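Local coordinates for protein N-acetylneuraminic acid (Sialic acid) synthetase (Leptospira borgpetersenii serovar Hardjo-bovis, PDB 6NCS) that probably condenses an N-acylmannosamine or its 6-phosphate with phosphoenolpyruvate to make sialic acid or its 9-phosphate, and holds a manganese ion in its barrel, at residues P25-N35 / A225-V234; A140-R151 / F166-H177. All coordinates share one frame; numbering follows the deposited sequence. Where two conformers were deposited one is given.

After an N-terminal hairpin (strands 13-15 and 18-20), the chain lays down strand 27-33, whose partner in interaction 1 comes only after most of the barrel has been built, when strand 227-231 returns and pairs with it. Between them the chain alternates strands and helices, and interaction 2 falls wholly within this long excursion: strand 146-150, helix 156-168 and strand 173-178 form one beta-alpha-beta unit, a short loop held inside a long one. The same parallel sheet contains both, and their inward side chains meet in the barrel interior, where Ile227 packs on Ile174 and Leu176, and Ile29 on Ile148. Interaction 1 joins the first and last strands of the barrel; interaction 2 joins neighbours in sequence.

Interaction 1 of 2, residues P25-N35 / A225-V234; sequences PVFIIAEAGLN and AEIIEKHYTV. With MN (manganese (II) ion), chain C.
Glu31 lies alongside His231, both side chains pointing into the barrel, and it illustrates how a strand pairing can order a metal site. Its CB sits 3.6 Å from Lys230 O. CG, anti to the backbone N (chi1 155°), is set over the face of the imidazole in a CH-pi contact, 3.5 Å from the centroid of the His231 ring. The chain then bends at chi2 (71°), and the carboxylate plane stands 65° from the ring. At the tip OE2 forms a salt bridge with Lys59 and takes a weak bond from Gly33 N, while OE1 is hydrogen-bonded by Gln61; OE1 also lies 4.5 Å from Glu229 OE1, and Lys125 is salt-bridged to Glu229 OE2. His231 NE2 binds the manganese ion at 2.2 Å, with His210 as a second protein ligand. A water on the metal donates to Glu229 OE1 at 2.5 Å, tying the carboxylate into the second shell. The backbones pair in parallel register, Glu31 N reaching Lys230 O at 2.8 Å, and on the same face as Glu31 and His231, nearer the start of the strands, Ile29 CD1 rests on Ile227 CG2. Past the strand ends, Thr233 OG1 donates to Asn35 OD1 at 2.7 Å. The first and last strands of the barrel thus close a TIM barrel, with the metal site at their C-terminal ends, as in the NeuB family.

Interaction 2 of 2, residues A140-R151 / F166-H177; sequences AADSGLIVILSR and FKKKKSPFILLH
Phe166 overlaps Val147, the two side chains crossing at about a right angle: CE1 is 3.6 Å from Val147 CG1, and CD1 lies equally near Ala141 CB. Ala140 CB comes to the ring edge, near its plane, so one aromatic group joins helix 134-143 to the start of strand 146-150. Beyond it, Phe173, with CG anti to the backbone N (chi1 -178°), brings CE1 to 3.7 Å from Leu149 CB, while Leu149 CD2 meets the edge of the same ring in plane. Helix 156-168 ends in a Schellman motif with Lys170 as its C-prime residue, and the chain then turns into strand 173-178. This is the beta-alpha-beta crossover from which TIM barrels are assembled, its two parallel strands paired directly: Leu149 N bonds to Ile174 O and Leu176 N to Leu149 O, 2.8 Å for the latter. On the face towards the barrel interior, Ile148 lies side by side with Ile174, and its CG2 reaches Leu176 CG at 3.6 Å. At the far end, Arg151, bent at chi2 (70°) and chi3 (50°), reaches across to His177. NH1 donates to His177 ND1 at 2.9 Å in a bond far from straight, NH1 tilted from the ring plane and ND1 from the guanidinium plane. The remaining ends are held elsewhere, Arg151 NH2 by Ala154 O and His177 NE2 by Ala189 O, and Arg151 also packs against Glu272 of the second subunit.

Interaction 1 of 2, residues P25-N35 / A225-V234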
loop_
_atom_site.group_PDB
_atom_site.type_symbol
_atom_site.label_atom_id
_atom_site.label_comp_id
_atom_site.label_asym_id
_atom_site.label_seq_id
_atom_site.Cartn_x
_atom_site.Cartn_y
_atom_site.Cartn_z
ATOM N N PRO A 25 4.179 -10.867 11.694
ATOM C CA PRO A 25 4.653 -9.482 11.600
ATOM C C PRO A 25 5.653 -9.316 10.476
ATOM O O PRO A 25 6.339 -10.261 10.076
ATOM C CB PRO A 25 5.327 -9.235 12.955
ATOM C CG PRO A 25 4.724 -10.236 13.871
ATOM C CD PRO A 25 4.403 -11.433 13.035
ATOM N N VAL A 26 5.734 -8.080 9.980
ATOM C CA VAL A 26 6.787 -7.720 9.040
ATOM C C VAL A 26 8.137 -7.924 9.699
ATOM O O VAL A 26 8.382 -7.439 10.808
ATOM C CB VAL A 26 6.618 -6.266 8.585
ATOM C CG1 VAL A 26 7.750 -5.874 7.622
ATOM C CG2 VAL A 26 5.265 -6.081 7.937
ATOM N N PHE A 27 9.024 -8.632 9.007
ATOM C CA PHE A 27 10.376 -8.904 9.475
ATOM C C PHE A 27 11.272 -7.749 9.045
ATOM O O PHE A 27 11.407 -7.487 7.846
ATOM C CB PHE A 27 10.837 -10.230 8.870
ATOM C CG PHE A 27 12.120 -10.747 9.417
ATOM C CD1 PHE A 27 12.148 -11.414 10.635
ATOM C CD2 PHE A 27 13.294 -10.630 8.685
ATOM C CE1 PHE A 27 13.341 -11.922 11.130
ATOM C CE2 PHE A 27 14.499 -11.139 9.175
ATOM C CZ PHE A 27 14.519 -11.780 10.396
ATOM N N ILE A 28 11.864 -7.039 10.008
ATOM C CA ILE A 28 12.619 -5.811 9.719
ATOM C C ILE A 28 14.109 -6.061 9.917
ATOM O O ILE A 28 14.540 -6.463 11.006
ATOM C CB ILE A 28 12.133 -4.643 10.587
ATOM C CG1 ILE A 28 10.674 -4.325 10.233
ATOM C CG2 ILE A 28 12.996 -3.390 10.323
ATOM C CD1 ILE A 28 10.019 -3.318 11.140
ATOM N N ILE A 29 14.892 -5.787 8.870
ATOM C CA ILE A 29 16.332 -6.035 8.831
ATOM C C ILE A 29 17.035 -4.689 8.824
ATOM O O ILE A 29 16.791 -3.869 7.934
ATOM C CB ILE A 29 16.737 -6.836 7.583
ATOM C CG1 ILE A 29 16.104 -8.233 7.583
ATOM C CG2 ILE A 29 18.278 -6.945 7.483
ATOM C CD1 ILE A 29 15.918 -8.785 6.149
ATOM N N ALA A 30 17.932 -4.478 9.787
ATOM C CA ALA A 30 18.820 -3.325 9.798
ATOM C C ALA A 30 20.083 -3.704 9.034
ATOM O O ALA A 30 20.811 -4.597 9.458
ATOM C CB ALA A 30 19.140 -2.926 11.239
ATOM N N GLU A 31 20.328 -3.059 7.888
ATOM C CA GLU A 31 21.501 -3.381 7.070
ATOM C C GLU A 31 22.656 -2.525 7.577
ATOM O O GLU A 31 22.765 -1.346 7.244
ATOM C CB GLU A 31 21.203 -3.162 5.583
ATOM C CG GLU A 31 22.413 -2.879 4.667
ATOM C CD GLU A 31 23.320 -4.078 4.436
ATOM O OE1 GLU A 31 23.738 -4.289 3.274
ATOM O OE2 GLU A 31 23.624 -4.803 5.408
ATOM N N ALA A 32 23.500 -3.118 8.428
ATOM C CA ALA A 32 24.702 -2.425 8.874
ATOM C C ALA A 32 25.678 -2.253 7.725
ATOM O O ALA A 32 26.435 -1.278 7.696
ATOM C CB ALA A 32 25.370 -3.187 10.019
ATOM N N GLY A 33 25.678 -3.196 6.791
ATOM C CA GLY A 33 26.433 -3.057 5.561
ATOM C C GLY A 33 27.906 -2.884 5.849
ATOM O O GLY A 33 28.526 -3.708 6.536
ATOM N N LEU A 34 28.468 -1.789 5.334
ATOM C CA LEU A 34 29.864 -1.434 5.549
ATOM C C LEU A 34 30.017 -0.194 6.418
ATOM O O LEU A 34 31.128 0.327 6.551
ATOM C CB LEU A 34 30.559 -1.222 4.206
ATOM C CG LEU A 34 30.553 -2.461 3.305
ATOM C CD1 LEU A 34 31.444 -2.251 2.102
ATOM C CD2 LEU A 34 30.999 -3.677 4.088
ATOM N N ASN A 35 28.925 0.288 7.017
ATOM C CA ASN A 35 28.937 1.596 7.668
ATOM C C ASN A 35 29.825 1.630 8.907
ATOM O O ASN A 35 30.275 2.714 9.305
ATOM C CB ASN A 35 27.492 2.003 8.000
ATOM C CG ASN A 35 27.401 3.367 8.637
ATOM O OD1 ASN A 35 27.295 3.486 9.853
ATOM N ND2 ASN A 35 27.442 4.407 7.816
ATOM N N ALA A 225 4.606 -5.329 1.385
ATOM C CA ALA A 225 5.886 -5.926 1.775
ATOM C C ALA A 225 5.773 -6.686 3.092
ATOM O O ALA A 225 5.187 -6.195 4.060
ATOM C CB ALA A 225 6.956 -4.846 1.889
ATOM N N GLU A 226 6.350 -7.888 3.129
ATOM C CA GLU A 226 6.354 -8.730 4.319
ATOM C C GLU A 226 7.705 -8.744 5.017
ATOM O O GLU A 226 7.822 -9.296 6.122
ATOM C CB GLU A 226 5.939 -10.155 3.935
ATOM C CG GLU A 226 4.698 -10.180 3.043
ATOM C CD GLU A 226 4.313 -11.573 2.586
ATOM O OE1 GLU A 226 4.499 -11.891 1.385
ATOM O OE2 GLU A 226 3.829 -12.352 3.433
ATOM N N ILE A 227 8.720 -8.162 4.394
ATOM C CA ILE A 227 10.055 -8.006 4.944
ATOM C C ILE A 227 10.496 -6.614 4.530
ATOM O O ILE A 227 10.199 -6.184 3.411
ATOM C CB ILE A 227 11.038 -9.067 4.394
ATOM C CG1 ILE A 227 10.562 -10.487 4.691
ATOM C CG2 ILE A 227 12.445 -8.843 4.955
ATOM C CD1 ILE A 227 9.649 -11.090 3.595
ATOM N N ILE A 228 11.174 -5.900 5.425
ATOM C CA ILE A 228 11.746 -4.595 5.105
ATOM C C ILE A 228 13.219 -4.629 5.464
ATOM O O ILE A 228 13.579 -5.004 6.591
ATOM C CB ILE A 228 11.049 -3.444 5.855
ATOM C CG1 ILE A 228 9.610 -3.269 5.368
ATOM C CG2 ILE A 228 11.841 -2.147 5.684
ATOM C CD1 ILE A 228 9.511 -2.654 3.952
ATOM N N GLU A 229 14.066 -4.228 4.517
ATOM C CA GLU A 229 15.488 -4.042 4.760
ATOM C C GLU A 229 15.805 -2.560 4.593
ATOM O O GLU A 229 15.367 -1.937 3.621
ATOM C CB GLU A 229 16.326 -4.893 3.798
ATOM C CG GLU A 229 17.813 -4.814 4.068
ATOM C CD GLU A 229 18.620 -5.682 3.123
ATOM O OE1 GLU A 229 19.385 -5.131 2.308
ATOM O OE2 GLU A 229 18.481 -6.917 3.188
ATOM N N LYS A 230 16.540 -1.997 5.545
ATOM C CA LYS A 230 16.866 -0.575 5.536
ATOM C C LYS A 230 18.300 -0.401 6.001
ATOM O O LYS A 230 18.682 -0.958 7.033
ATOM C CB LYS A 230 15.901 0.201 6.450
ATOM C CG LYS A 230 16.225 1.677 6.658
ATOM C CD LYS A 230 15.974 2.507 5.409
ATOM C CE LYS A 230 16.640 3.883 5.527
ATOM N NZ LYS A 230 16.493 4.677 4.257
ATOM N N HIS A 231 19.104 0.346 5.242
ATOM C CA HIS A 231 20.471 0.592 5.684
ATOM C C HIS A 231 20.463 1.364 6.995
ATOM O O HIS A 231 19.551 2.146 7.280
ATOM C CB HIS A 231 21.265 1.363 4.630
ATOM C CG HIS A 231 21.681 0.525 3.462
ATOM N ND1 HIS A 231 22.998 0.221 3.199
ATOM C CD2 HIS A 231 20.952 -0.082 2.495
ATOM C CE1 HIS A 231 23.066 -0.535 2.118
ATOM N NE2 HIS A 231 21.838 -0.731 1.671
ATOM N N TYR A 232 21.511 1.156 7.785
ATOM C CA TYR A 232 21.472 1.508 9.193
ATOM C C TYR A 232 22.838 2.002 9.647
ATOM O O TYR A 232 23.877 1.470 9.240
ATOM C CB TYR A 232 20.992 0.285 9.996
ATOM C CG TYR A 232 21.274 0.331 11.473
ATOM C CD1 TYR A 232 20.715 1.318 12.277
ATOM C CD2 TYR A 232 22.073 -0.634 12.074
ATOM C CE1 TYR A 232 20.977 1.359 13.635
ATOM C CE2 TYR A 232 22.326 -0.606 13.436
ATOM C CZ TYR A 232 21.776 0.394 14.208
ATOM O OH TYR A 232 22.030 0.430 15.559
ATOM N N THR A 233 22.824 3.055 10.462
ATOM C CA THR A 233 24.024 3.645 11.039
ATOM C C THR A 233 23.684 4.083 12.455
ATOM O O THR A 233 22.534 4.424 12.742
ATOM C CB THR A 233 24.523 4.851 10.220
ATOM O OG1 THR A 233 25.687 5.416 10.836
ATOM C CG2 THR A 233 23.444 5.934 10.115
ATOM N N VAL A 234 24.675 4.070 13.352
ATOM C CA VAL A 234 24.398 4.660 14.658
ATOM C C VAL A 234 24.527 6.173 14.644
ATOM O O VAL A 234 24.042 6.827 15.574
ATOM C CB VAL A 234 25.278 4.101 15.790
ATOM C CG1 VAL A 234 24.999 2.612 15.992
ATOM C CG2 VAL A 234 26.744 4.392 15.537
HETATM MN MN MN C . 21.632 -2.244 0.064
HETATM O O HOH W 1 6.651 -11.396 7.642
HETATM O O HOH W 2 27.506 3.164 12.499
HETATM O O HOH W 3 28.124 6.824 9.487
HETATM O O HOH W 4 20.346 -3.095 1.275
#

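Interaction 2 of 2, residues A140-R151 / F166-H177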
loop_
_atom_site.group_PDB
_atom_site.type_symbol
_atom_site.label_atom_id
_atom_site.label_comp_id
_atom_site.label_asym_id
_atom_site.label_seq_id
_atom_site.Cartn_x
_atom_site.Cartn_y
_atom_site.Cartn_z
ATOM N N ALA A 140 24.277 -20.997 -2.517
ATOM C CA ALA A 140 23.286 -20.630 -1.515
ATOM C C ALA A 140 22.126 -21.621 -1.495
ATOM O O ALA A 140 21.664 -22.027 -0.422
ATOM C CB ALA A 140 22.778 -19.214 -1.781
ATOM N N ALA A 141 21.649 -22.024 -2.672
ATOM C CA ALA A 141 20.557 -22.993 -2.729
ATOM C C ALA A 141 20.980 -24.338 -2.146
ATOM O O ALA A 141 20.195 -24.991 -1.447
ATOM C CB ALA A 141 20.081 -23.154 -4.172
ATOM N N ASP A 142 22.213 -24.778 -2.435
ATOM C CA ASP A 142 22.705 -26.064 -1.943
ATOM C C ASP A 142 22.933 -26.074 -0.438
ATOM O O ASP A 142 23.002 -27.155 0.159
ATOM C CB ASP A 142 24.018 -26.432 -2.637
ATOM C CG ASP A 142 23.847 -26.664 -4.121
ATOM O OD1 ASP A 142 22.685 -26.759 -4.574
ATOM O OD2 ASP A 142 24.871 -26.740 -4.838
ATOM N N SER A 143 23.070 -24.902 0.180
ATOM C CA SER A 143 23.398 -24.833 1.600
ATOM C C SER A 143 22.244 -25.301 2.474
ATOM O O SER A 143 22.465 -25.708 3.620
ATOM C CB SER A 143 23.778 -23.400 1.982
ATOM O OG SER A 143 22.630 -22.567 1.943
ATOM N N GLY A 144 21.012 -25.229 1.967
ATOM C CA GLY A 144 19.846 -25.549 2.760
ATOM C C GLY A 144 19.385 -24.446 3.688
ATOM O O GLY A 144 18.323 -24.590 4.318
ATOM N N LEU A 145 20.136 -23.351 3.798
ATOM C CA LEU A 145 19.739 -22.258 4.669
ATOM C C LEU A 145 18.617 -21.441 4.031
ATOM O O LEU A 145 18.326 -21.557 2.839
ATOM C CB LEU A 145 20.931 -21.345 4.961
ATOM C CG LEU A 145 22.176 -22.026 5.525
ATOM C CD1 LEU A 145 23.257 -20.974 5.792
ATOM C CD2 LEU A 145 21.824 -22.786 6.792
ATOM N N ILE A 146 17.984 -20.606 4.854
ATOM C CA ILE A 146 17.017 -19.640 4.348
ATOM C C ILE A 146 17.760 -18.616 3.511
ATOM O O ILE A 146 18.815 -18.122 3.917
ATOM C CB ILE A 146 16.285 -18.946 5.507
ATOM C CG1 ILE A 146 15.556 -19.965 6.390
ATOM C CG2 ILE A 146 15.337 -17.853 4.981
ATOM C CD1 ILE A 146 15.251 -19.405 7.769
ATOM N N VAL A 147 17.215 -18.281 2.342
ATOM C CA VAL A 147 17.881 -17.364 1.425
ATOM C C VAL A 147 16.952 -16.194 1.161
ATOM O O VAL A 147 15.795 -16.392 0.771
ATOM C CB VAL A 147 18.266 -18.037 0.099
ATOM C CG1 VAL A 147 18.924 -17.005 -0.815
ATOM C CG2 VAL A 147 19.200 -19.218 0.340
ATOM N N ILE A 148 17.464 -14.986 1.368
ATOM C CA ILE A 148 16.789 -13.760 0.968
ATOM C C ILE A 148 17.556 -13.200 -0.219
ATOM O O ILE A 148 18.756 -12.923 -0.108
ATOM C CB ILE A 148 16.740 -12.734 2.107
ATOM C CG1 ILE A 148 16.073 -13.326 3.356
ATOM C CG2 ILE A 148 16.017 -11.492 1.618
ATOM C CD1 ILE A 148 16.084 -12.363 4.564
ATOM N N LEU A 149 16.876 -13.047 -1.355
ATOM C CA LEU A 149 17.460 -12.489 -2.571
ATOM C C LEU A 149 16.789 -11.158 -2.878
ATOM O O LEU A 149 15.565 -11.060 -2.809
ATOM C CB LEU A 149 17.258 -13.446 -3.746
ATOM C CG LEU A 149 17.693 -12.982 -5.140
ATOM C CD1 LEU A 149 19.222 -12.836 -5.225
ATOM C CD2 LEU A 149 17.173 -13.957 -6.194
ATOM N N SER A 150 17.580 -10.136 -3.182
ATOM C CA SER A 150 17.073 -8.861 -3.675
ATOM C C SER A 150 17.202 -8.818 -5.191
ATOM O O SER A 150 18.153 -9.363 -5.755
ATOM C CB SER A 150 17.839 -7.685 -3.067
ATOM O OG SER A 150 17.453 -7.460 -1.727
ATOM N N ARG A 151 16.244 -8.155 -5.856
ATOM C CA ARG A 151 16.189 -8.183 -7.318
ATOM C C ARG A 151 16.481 -6.835 -7.972
ATOM O O ARG A 151 16.085 -6.618 -9.120
ATOM C CB ARG A 151 14.842 -8.737 -7.823
ATOM C CG ARG A 151 13.526 -8.143 -7.250
ATOM C CD ARG A 151 13.262 -6.690 -7.710
ATOM N NE ARG A 151 13.381 -6.496 -9.158
ATOM C CZ ARG A 151 12.495 -5.828 -9.893
ATOM N NH1 ARG A 151 11.430 -5.294 -9.314
ATOM N NH2 ARG A 151 12.673 -5.680 -11.200
ATOM N N PHE A 166 16.575 -21.837 -6.602
ATOM C CA PHE A 166 16.170 -22.170 -5.240
ATOM C C PHE A 166 14.974 -23.105 -5.207
ATOM O O PHE A 166 14.915 -23.985 -4.339
ATOM C CB PHE A 166 15.901 -20.879 -4.462
ATOM C CG PHE A 166 17.113 -20.005 -4.379
ATOM C CD1 PHE A 166 18.100 -20.270 -3.441
ATOM C CD2 PHE A 166 17.310 -18.979 -5.288
ATOM C CE1 PHE A 166 19.264 -19.510 -3.398
ATOM C CE2 PHE A 166 18.464 -18.208 -5.244
ATOM C CZ PHE A 166 19.438 -18.470 -4.298
ATOM N N LYS A 167 14.041 -22.963 -6.151
ATOM C CA LYS A 167 12.947 -23.927 -6.249
ATOM C C LYS A 167 13.478 -25.338 -6.456
ATOM O O LYS A 167 12.998 -26.289 -5.824
ATOM C CB LYS A 167 12.006 -23.544 -7.391
ATOM N N LYS A 168 14.485 -25.490 -7.324
ATOM C CA LYS A 168 15.041 -26.804 -7.619
ATOM C C LYS A 168 15.596 -27.501 -6.381
ATOM O O LYS A 168 15.582 -28.733 -6.316
ATOM C CB LYS A 168 16.132 -26.680 -8.687
ATOM N N LYS A 169 16.090 -26.752 -5.394
ATOM C CA LYS A 169 16.615 -27.353 -4.173
ATOM C C LYS A 169 15.650 -27.240 -2.995
ATOM O O LYS A 169 16.018 -27.595 -1.865
ATOM C CB LYS A 169 17.957 -26.716 -3.808
ATOM C CG LYS A 169 19.056 -27.022 -4.807
ATOM C CD LYS A 169 19.421 -28.485 -4.741
ATOM C CE LYS A 169 20.485 -28.860 -5.757
ATOM N NZ LYS A 169 20.895 -30.282 -5.585
ATOM N N LYS A 170 14.439 -26.741 -3.230
ATOM C CA LYS A 170 13.456 -26.520 -2.170
ATOM C C LYS A 170 14.047 -25.682 -1.037
ATOM O O LYS A 170 13.790 -25.922 0.142
ATOM C CB LYS A 170 12.901 -27.848 -1.649
ATOM C CG LYS A 170 12.178 -28.650 -2.731
ATOM C CD LYS A 170 11.258 -29.730 -2.162
ATOM C CE LYS A 170 11.960 -31.064 -1.998
ATOM N NZ LYS A 170 11.016 -32.222 -2.056
ATOM N N SER A 171 14.860 -24.693 -1.400
ATOM C CA SER A 171 15.386 -23.766 -0.405
ATOM C C SER A 171 14.255 -22.914 0.171
ATOM O O SER A 171 13.369 -22.469 -0.574
ATOM C CB SER A 171 16.439 -22.846 -1.030
ATOM O OG SER A 171 17.479 -23.585 -1.653
ATOM N N PRO A 172 14.239 -22.673 1.482
ATOM C CA PRO A 172 13.355 -21.624 2.005
ATOM C C PRO A 172 13.822 -20.298 1.434
ATOM O O PRO A 172 15.011 -19.967 1.488
ATOM C CB PRO A 172 13.547 -21.700 3.529
ATOM C CG PRO A 172 14.291 -22.975 3.777
ATOM C CD PRO A 172 15.100 -23.234 2.534
ATOM N N PHE A 173 12.895 -19.570 0.818
ATOM C CA PHE A 173 13.287 -18.509 -0.088
ATOM C C PHE A 173 12.379 -17.299 0.077
ATOM O O PHE A 173 11.156 -17.429 0.165
ATOM C CB PHE A 173 13.255 -19.010 -1.537
ATOM C CG PHE A 173 13.691 -17.985 -2.533
ATOM C CD1 PHE A 173 15.031 -17.675 -2.684
ATOM C CD2 PHE A 173 12.759 -17.338 -3.323
ATOM C CE1 PHE A 173 15.438 -16.718 -3.599
ATOM C CE2 PHE A 173 13.150 -16.381 -4.241
ATOM C CZ PHE A 173 14.501 -16.076 -4.388
ATOM N N ILE A 174 13.002 -16.128 0.110
ATOM C CA ILE A 174 12.338 -14.836 0.231
ATOM C C ILE A 174 12.906 -13.926 -0.850
ATOM O O ILE A 174 14.122 -13.891 -1.060
ATOM C CB ILE A 174 12.574 -14.239 1.634
ATOM C CG1 ILE A 174 11.900 -15.119 2.685
ATOM C CG2 ILE A 174 12.124 -12.775 1.720
ATOM C CD1 ILE A 174 12.481 -14.959 4.079
ATOM N N LEU A 175 12.037 -13.174 -1.529
ATOM C CA LEU A 175 12.478 -12.251 -2.570
ATOM C C LEU A 175 12.135 -10.821 -2.166
ATOM O O LEU A 175 11.003 -10.551 -1.764
ATOM C CB LEU A 175 11.810 -12.605 -3.891
ATOM C CG LEU A 175 12.180 -11.813 -5.133
ATOM C CD1 LEU A 175 13.657 -12.059 -5.441
ATOM C CD2 LEU A 175 11.321 -12.280 -6.308
ATOM N N LEU A 176 13.103 -9.909 -2.267
ATOM C CA LEU A 176 12.868 -8.501 -1.954
ATOM C C LEU A 176 12.865 -7.668 -3.232
ATOM O O LEU A 176 13.846 -7.667 -3.981
ATOM C CB LEU A 176 13.928 -7.955 -0.999
ATOM C CG LEU A 176 14.173 -8.720 0.301
ATOM C CD1 LEU A 176 15.260 -7.997 1.137
ATOM C CD2 LEU A 176 12.886 -8.865 1.082
ATOM N N HIS A 177 11.779 -6.941 -3.463
ATOM C CA HIS A 177 11.835 -5.854 -4.432
ATOM C C HIS A 177 12.870 -4.829 -3.982
ATOM O O HIS A 177 13.066 -4.599 -2.787
ATOM C CB HIS A 177 10.461 -5.188 -4.593
ATOM C CG HIS A 177 10.499 -3.983 -5.475
ATOM N ND1 HIS A 177 11.038 -4.013 -6.743
ATOM C CD2 HIS A 177 10.116 -2.703 -5.261
ATOM C CE1 HIS A 177 10.977 -2.807 -7.278
ATOM N NE2 HIS A 177 10.421 -1.990 -6.398
HETATM O O HOH W 5 19.152 -23.044 0.719
HETATM O O HOH W 6 18.160 -26.623 -0.069
#